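Local coordinates for protein geranylgeranyl pyrophosphate synthase (Corynebacterium glutamicum, PDB 3LMD) that probably builds long-chain prenyl diphosphates by metal-dependent condensation of isopentenyl diphosphate onto an allylic diphosphate, at residues D64-L69 against I140-I145; T277-E282 against L304-G309. One frame throughout, in Å; residues are numbered along the deposited sequence.

Interaction 1 (D64-L69 against I140-I145)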
ATOM      1  N   ASP A  64       3.762 -15.061 -10.190  1.00 34.65           N
ATOM      2  CA  ASP A  64       3.338 -16.410  -9.723  1.00 34.97           C
ATOM      3  C   ASP A  64       2.622 -16.297  -8.405  1.00 39.66           C
ATOM      4  O   ASP A  64       1.600 -16.944  -8.172  1.00 39.23           O
ATOM      5  CB  ASP A  64       4.530 -17.343  -9.556  1.00 37.19           C
ATOM      6  CG  ASP A  64       5.121 -17.742 -10.873  1.00 41.80           C
ATOM      7  OD1 ASP A  64       4.418 -17.566 -11.879  1.00 44.65           O
ATOM      8  OD2 ASP A  64       6.273 -18.216 -10.909  1.00 40.79           O
ATOM      9  N   ILE A  65       3.156 -15.459  -7.522  1.00 35.85           N
ATOM     10  CA  ILE A  65       2.512 -15.288  -6.233  1.00 36.61           C
ATOM     11  C   ILE A  65       1.150 -14.623  -6.337  1.00 39.89           C
ATOM     12  O   ILE A  65       0.155 -15.080  -5.748  1.00 41.12           O
ATOM     13  CB  ILE A  65       3.466 -14.583  -5.223  1.00 37.14           C
ATOM     14  CG1 ILE A  65       4.499 -15.602  -4.736  1.00 50.98           C
ATOM     15  CG2 ILE A  65       2.685 -14.029  -4.068  1.00 40.12           C
ATOM     16  CD1 ILE A  65       5.881 -15.036  -4.484  1.00 55.49           C
ATOM     17  N   VAL A  66       1.064 -13.548  -7.115  1.00 33.70           N
ATOM     18  CA  VAL A  66      -0.198 -12.860  -7.238  1.00 29.77           C
ATOM     19  C   VAL A  66      -1.276 -13.765  -7.887  1.00 36.56           C
ATOM     20  O   VAL A  66      -2.450 -13.759  -7.480  1.00 38.83           O
ATOM     21  CB  VAL A  66      -0.045 -11.553  -8.073  1.00 32.02           C
ATOM     22  CG1 VAL A  66      -1.424 -10.995  -8.400  1.00 31.32           C
ATOM     23  CG2 VAL A  66       0.811 -10.497  -7.299  1.00 31.72           C
ATOM     24  N   MET A  67      -0.878 -14.557  -8.877  1.00 38.34           N
ATOM     25  CA  MET A  67      -1.844 -15.436  -9.557  1.00 37.73           C
ATOM     26  C   MET A  67      -2.320 -16.561  -8.619  1.00 46.86           C
ATOM     27  O   MET A  67      -3.471 -17.004  -8.690  1.00 41.38           O
ATOM     28  CB  MET A  67      -1.236 -16.045 -10.824  1.00 37.48           C
ATOM     29  CG  MET A  67      -0.991 -15.058 -11.975  1.00 38.09           C
ATOM     30  SD  MET A  67      -2.484 -14.497 -12.855  1.00 36.67           S
ATOM     31  CE  MET A  67      -2.804 -13.127 -11.955  1.00 20.84           C
ATOM     32  N   HIS A  68      -1.443 -17.017  -7.750  1.00 44.51           N
ATOM     33  CA  HIS A  68      -1.835 -18.018  -6.799  1.00 57.00           C
ATOM     34  C   HIS A  68      -2.809 -17.543  -5.755  1.00 59.35           C
ATOM     35  O   HIS A  68      -3.549 -18.324  -5.217  1.00 59.43           O
ATOM     36  CB  HIS A  68      -0.648 -18.705  -6.158  1.00 62.47           C
ATOM     37  CG  HIS A  68      -1.039 -19.848  -5.274  1.00 86.12           C
ATOM     38  ND1 HIS A  68      -1.880 -20.853  -5.693  1.00 95.52           N
ATOM     39  CD2 HIS A  68      -0.735 -20.129  -3.987  1.00 92.86           C
ATOM     40  CE1 HIS A  68      -2.069 -21.711  -4.710  1.00 98.35           C
ATOM     41  NE2 HIS A  68      -1.384 -21.294  -3.662  1.00 96.46           N
ATOM     42  N   LEU A  69      -2.804 -16.258  -5.467  1.00 55.01           N
ATOM     43  CA  LEU A  69      -3.727 -15.650  -4.511  1.00 61.19           C
ATOM     44  C   LEU A  69      -5.000 -15.188  -5.193  1.00 61.52           C
ATOM     45  O   LEU A  69      -5.986 -14.883  -4.538  1.00 63.06           O
ATOM     46  CB  LEU A  69      -3.084 -14.437  -3.837  1.00 65.18           C
ATOM     47  CG  LEU A  69      -2.161 -14.650  -2.644  1.00 69.64           C
ATOM     48  CD1 LEU A  69      -1.440 -13.347  -2.317  1.00 66.90           C
ATOM     49  CD2 LEU A  69      -2.962 -15.142  -1.448  1.00 71.54           C
ATOM     50  N   ILE A 140       1.227  -9.443   1.992  1.00 25.11           N
ATOM     51  CA  ILE A 140       1.448  -8.010   2.199  1.00 22.00           C
ATOM     52  C   ILE A 140       1.998  -7.433   0.900  1.00 26.87           C
ATOM     53  O   ILE A 140       1.573  -6.369   0.442  1.00 26.45           O
ATOM     54  CB  ILE A 140       2.463  -7.784   3.283  1.00 23.48           C
ATOM     55  CG1 ILE A 140       1.849  -8.139   4.644  1.00 28.25           C
ATOM     56  CG2 ILE A 140       2.890  -6.279   3.331  1.00 27.64           C
ATOM     57  CD1 ILE A 140       2.951  -8.179   5.788  1.00 32.91           C
ATOM     58  N   LEU A 141       2.968  -8.140   0.319  1.00 25.79           N
ATOM     59  CA  LEU A 141       3.616  -7.659  -0.887  1.00 25.39           C
ATOM     60  C   LEU A 141       2.695  -7.757  -2.107  1.00 25.81           C
ATOM     61  O   LEU A 141       2.750  -6.898  -3.002  1.00 27.26           O
ATOM     62  CB  LEU A 141       4.948  -8.378  -1.147  1.00 27.50           C
ATOM     63  CG  LEU A 141       6.013  -8.089  -0.064  1.00 31.99           C
ATOM     64  CD1 LEU A 141       7.303  -8.858  -0.383  1.00 30.06           C
ATOM     65  CD2 LEU A 141       6.291  -6.610   0.054  1.00 32.87           C
ATOM     66  N   ALA A 142       1.864  -8.785  -2.168  1.00 24.37           N
ATOM     67  CA  ALA A 142       0.879  -8.841  -3.258  1.00 25.50           C
ATOM     68  C   ALA A 142      -0.074  -7.624  -3.191  1.00 26.40           C
ATOM     69  O   ALA A 142      -0.412  -7.009  -4.216  1.00 26.61           O
ATOM     70  CB  ALA A 142       0.082 -10.149  -3.188  1.00 32.16           C
ATOM     71  N   GLY A 143      -0.524  -7.287  -1.987  1.00 27.67           N
ATOM     72  CA  GLY A 143      -1.393  -6.121  -1.822  1.00 25.02           C
ATOM     73  C   GLY A 143      -0.646  -4.871  -2.288  1.00 28.59           C
ATOM     74  O   GLY A 143      -1.204  -4.038  -2.996  1.00 23.03           O
ATOM     75  N   ASP A 144       0.629  -4.750  -1.931  1.00 25.97           N
ATOM     76  CA  ASP A 144       1.394  -3.543  -2.314  1.00 25.57           C
ATOM     77  C   ASP A 144       1.617  -3.419  -3.830  1.00 22.64           C
ATOM     78  O   ASP A 144       1.562  -2.294  -4.395  1.00 23.97           O
ATOM     79  CB  ASP A 144       2.750  -3.502  -1.603  1.00 23.76           C
ATOM     80  CG  ASP A 144       2.612  -3.255  -0.097  1.00 34.23           C
ATOM     81  OD1 ASP A 144       1.495  -2.948   0.367  1.00 29.58           O
ATOM     82  OD2 ASP A 144       3.618  -3.370   0.630  1.00 32.20           O
ATOM     83  N   ILE A 145       1.928  -4.534  -4.500  1.00 21.51           N
ATOM     84  CA  ILE A 145       2.199  -4.417  -5.921  1.00 23.23           C
ATOM     85  C   ILE A 145       0.872  -4.092  -6.625  1.00 20.15           C
ATOM     86  O   ILE A 145       0.867  -3.361  -7.629  1.00 24.81           O
ATOM     87  CB  ILE A 145       2.884  -5.687  -6.560  1.00 22.38           C
ATOM     88  CG1 ILE A 145       3.394  -5.365  -7.968  1.00 28.41           C
ATOM     89  CG2 ILE A 145       1.918  -6.923  -6.613  1.00 22.76           C
ATOM     90  CD1 ILE A 145       4.693  -4.538  -7.999  1.00 31.22           C
TER
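Ala142 offers a single methyl group to two residues of the 64-69 turn, Val66 and Leu69, and so illustrates how one methyl group can serve two neighbours across a helix crossing. The backbones come nearest here, with 5.8 Å between the CA atoms of Val66 and Ala142. On the buried side, Val66 does the work with one branch: CG2 lies 3.8 Å from Ile145 CG2 and 4.2 Å from Ala142 CB, so that one methyl group meets two residues three apart on the long helix. Ile145 answers with its short branch. Because its CG1 stands anti to the backbone N (chi1 -168°), the longer arm runs away from the 64-69 helix and CG2 is left to meet the valine, the two side chains crossing at about a right angle.

In the all-helical isoprenyl synthase fold, this is where the short helix 60-69 meets the long helix 132-157; the local axes of 64-69 and 140-145 run at 99° to each other, 9.9 Å apart. The long helix also serves the dimer: Leu141 packs on Met177, and Ile145 on Gly170, of the second subunit.

Toward the C-terminal end of the short helix the character changes. Leu69 CD1 touches Ala142 CB at 3.6 Å, the shortest approach of the contact, yet Leu69 is partly exposed and poorly ordered, so that this touch is less firmly fixed than the valine packing. Ile65 is also partly exposed; its CG2 stays 4.8 Å from Ala142 CB, and the side chain rests instead on Trp134 and Val138, earlier on the same long helix.

Interaction 2 (T277-E282 against L304-G309)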
ATOM      1  N   THR A 277     -35.047  -5.357  28.966  1.00 27.73           N
ATOM      2  CA  THR A 277     -35.990  -6.451  29.042  1.00 27.01           C
ATOM      3  C   THR A 277     -35.240  -7.631  29.632  1.00 28.91           C
ATOM      4  O   THR A 277     -34.006  -7.599  29.735  1.00 29.69           O
ATOM      5  CB  THR A 277     -36.401  -6.864  27.640  1.00 27.50           C
ATOM      6  OG1 THR A 277     -35.215  -7.272  26.930  1.00 26.79           O
ATOM      7  CG2 THR A 277     -37.129  -5.721  26.889  1.00 25.92           C
ATOM      8  N   PRO A 278     -35.966  -8.693  30.020  1.00 28.37           N
ATOM      9  CA  PRO A 278     -35.233  -9.841  30.567  1.00 28.86           C
ATOM     10  C   PRO A 278     -34.293 -10.468  29.533  1.00 31.24           C
ATOM     11  O   PRO A 278     -33.227 -10.981  29.875  1.00 27.52           O
ATOM     12  CB  PRO A 278     -36.334 -10.832  30.931  1.00 27.61           C
ATOM     13  CG  PRO A 278     -37.611 -10.047  31.005  1.00 30.20           C
ATOM     14  CD  PRO A 278     -37.431  -8.793  30.204  1.00 31.02           C
ATOM     15  N   VAL A 279     -34.694 -10.442  28.270  1.00 27.28           N
ATOM     16  CA  VAL A 279     -33.840 -10.992  27.219  1.00 29.06           C
ATOM     17  C   VAL A 279     -32.588 -10.147  27.032  1.00 26.22           C
ATOM     18  O   VAL A 279     -31.493 -10.691  26.863  1.00 30.23           O
ATOM     19  CB  VAL A 279     -34.614 -11.089  25.899  1.00 34.44           C
ATOM     20  CG1 VAL A 279     -33.666 -11.193  24.709  1.00 32.43           C
ATOM     21  CG2 VAL A 279     -35.558 -12.303  25.975  1.00 33.63           C
ATOM     22  N   GLY A 280     -32.739  -8.827  27.077  1.00 26.25           N
ATOM     23  CA  GLY A 280     -31.581  -7.929  27.020  1.00 28.00           C
ATOM     24  C   GLY A 280     -30.629  -8.181  28.184  1.00 31.32           C
ATOM     25  O   GLY A 280     -29.402  -8.230  28.022  1.00 29.51           O
ATOM     26  N   ALA A 281     -31.190  -8.340  29.378  1.00 29.80           N
ATOM     27  CA  ALA A 281     -30.365  -8.593  30.568  1.00 29.69           C
ATOM     28  C   ALA A 281     -29.597  -9.901  30.480  1.00 32.76           C
ATOM     29  O   ALA A 281     -28.414  -9.976  30.865  1.00 34.58           O
ATOM     30  CB  ALA A 281     -31.236  -8.530  31.881  1.00 31.74           C
ATOM     31  N   GLU A 282     -30.249 -10.937  29.966  1.00 27.09           N
ATOM     32  CA  GLU A 282     -29.630 -12.238  29.868  1.00 32.29           C
ATOM     33  C   GLU A 282     -28.530 -12.252  28.799  1.00 37.34           C
ATOM     34  O   GLU A 282     -27.490 -12.888  28.976  1.00 34.62           O
ATOM     35  CB  GLU A 282     -30.651 -13.347  29.553  1.00 31.99           C
ATOM     36  CG  GLU A 282     -29.989 -14.733  29.662  1.00 42.05           C
ATOM     37  CD  GLU A 282     -30.949 -15.910  29.564  1.00 53.72           C
ATOM     38  OE1 GLU A 282     -32.188 -15.713  29.492  1.00 41.58           O
ATOM     39  OE2 GLU A 282     -30.447 -17.053  29.556  1.00 46.53           O
ATOM     40  N   LEU A 304     -31.794 -13.979  20.872  1.00 28.91           N
ATOM     41  CA  LEU A 304     -31.863 -12.955  19.813  1.00 25.29           C
ATOM     42  C   LEU A 304     -33.193 -13.027  19.058  1.00 23.19           C
ATOM     43  O   LEU A 304     -33.810 -11.999  18.799  1.00 27.63           O
ATOM     44  CB  LEU A 304     -30.658 -13.126  18.846  1.00 27.44           C
ATOM     45  CG  LEU A 304     -29.334 -12.703  19.487  1.00 33.36           C
ATOM     46  CD1 LEU A 304     -28.126 -13.146  18.630  1.00 30.98           C
ATOM     47  CD2 LEU A 304     -29.319 -11.196  19.683  1.00 33.21           C
ATOM     48  N   SER A 305     -33.686 -14.233  18.760  1.00 26.91           N
ATOM     49  CA  SER A 305     -34.967 -14.346  18.077  1.00 27.96           C
ATOM     50  C   SER A 305     -36.141 -13.904  18.962  1.00 34.09           C
ATOM     51  O   SER A 305     -37.220 -13.585  18.460  1.00 35.93           O
ATOM     52  CB  SER A 305     -35.198 -15.767  17.513  1.00 33.50           C
ATOM     53  OG  SER A 305     -35.666 -16.639  18.539  1.00 41.35           O
ATOM     54  N   GLN A 306     -35.927 -13.889  20.274  1.00 28.35           N
ATOM     55  CA  GLN A 306     -36.970 -13.443  21.211  1.00 28.94           C
ATOM     56  C   GLN A 306     -36.884 -11.937  21.447  1.00 30.19           C
ATOM     57  O   GLN A 306     -37.783 -11.362  22.061  1.00 27.53           O
ATOM     58  CB  GLN A 306     -36.845 -14.206  22.569  1.00 27.75           C
ATOM     59  CG  GLN A 306     -37.162 -15.685  22.436  1.00 32.20           C
ATOM     60  CD  GLN A 306     -36.644 -16.547  23.625  1.00 42.11           C
ATOM     61  OE1 GLN A 306     -35.962 -16.060  24.523  1.00 39.68           O
ATOM     62  NE2 GLN A 306     -36.983 -17.827  23.610  1.00 43.21           N
ATOM     63  N   SER A 307     -35.810 -11.301  20.953  1.00 25.62           N
ATOM     64  CA  SER A 307     -35.531  -9.899  21.276  1.00 24.86           C
ATOM     65  C   SER A 307     -36.119  -9.025  20.158  1.00 27.41           C
ATOM     66  O   SER A 307     -36.728  -9.540  19.236  1.00 25.84           O
ATOM     67  CB  SER A 307     -34.016  -9.635  21.334  1.00 27.62           C
ATOM     68  OG  SER A 307     -33.503  -9.590  19.989  1.00 25.56           O
ATOM     69  N   GLY A 308     -35.891  -7.714  20.239  1.00 27.54           N
ATOM     70  CA  GLY A 308     -36.364  -6.814  19.196  1.00 23.46           C
ATOM     71  C   GLY A 308     -35.225  -6.464  18.237  1.00 24.96           C
ATOM     72  O   GLY A 308     -35.337  -5.522  17.438  1.00 26.05           O
ATOM     73  N   GLY A 309     -34.133  -7.215  18.321  1.00 26.74           N
ATOM     74  CA  GLY A 309     -32.896  -6.862  17.589  1.00 27.27           C
ATOM     75  C   GLY A 309     -33.016  -6.990  16.084  1.00 29.23           C
ATOM     76  O   GLY A 309     -32.480  -6.163  15.336  1.00 24.32           O
TER
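Val279 reaches from the first turn of helix 278-286 to the place where helix 294-306 gives way to a tight connection, an ST turn at Ser307 that leads straight into helix 309-328. The contact is a small instance of a helix-to-helix link being packed by one branched side chain. From CB, which points toward the 304-309 segment, the valine divides. CG1, anti to the backbone N (chi1 161°), runs to the serine and lies 3.7 Å from Ser307 CB and 4.1 Å from Ser307 CA. CG2 goes to the glutamine, where it is 4.1 Å from Gln306 CB and 4.0 Å from Gln306 OE1. That last approach is a van der Waals touch of a methyl group on an amide oxygen, and the glutamine side chain crosses the valine at about a right angle.

Gln306 is exposed, and its NE2 makes a weak hydrogen bond to Glu302 OE2. Glu302 and Ser305, the latter in the same segment as the glutamine, are calcium ligands seen for this protein, although no ion is bound to this chain. Glu275 also bridges the two segments, OE1 bonded to Thr277 OG1 and OE2 to Gly308 N.

Both segments also hold a helix start. Thr277 is the N-cap of helix 278-286, its OG1 accepting from Gly280 N, and Gly308 is the N-cap of helix 309-328, with Ser307, which opens the ST turn, just before it. In that turn the hydroxyl of Ser307 works both ways: it donates to Leu304 O, an oxygen that also takes Ser307 N, and OG accepts from Gly309 N at 3.0 Å with an N-H...O angle of 160°.

How the interactions relate
Read from the N terminus, interaction 1 comes first, closing a loop of 70 residues by joining helix 60-69 to helix 132-157. That loop carries Asp115 and Asp119, calcium ligands seen for this protein, though no ion is bound to this chain. The chain next runs through three long helices and the short helices 258-262 and 267-274 before interaction 2 opens at 277-282 and closes at 304-309, a much shorter loop of 21 residues that ties helix 278-286 to the junction of helices 294-306 and 309-328. The contacts are in series, neither nested nor crossed. Their centres lie about 45 Å apart, the first beside the dimer partner, the second at a surface that no other chain of the assembly touches.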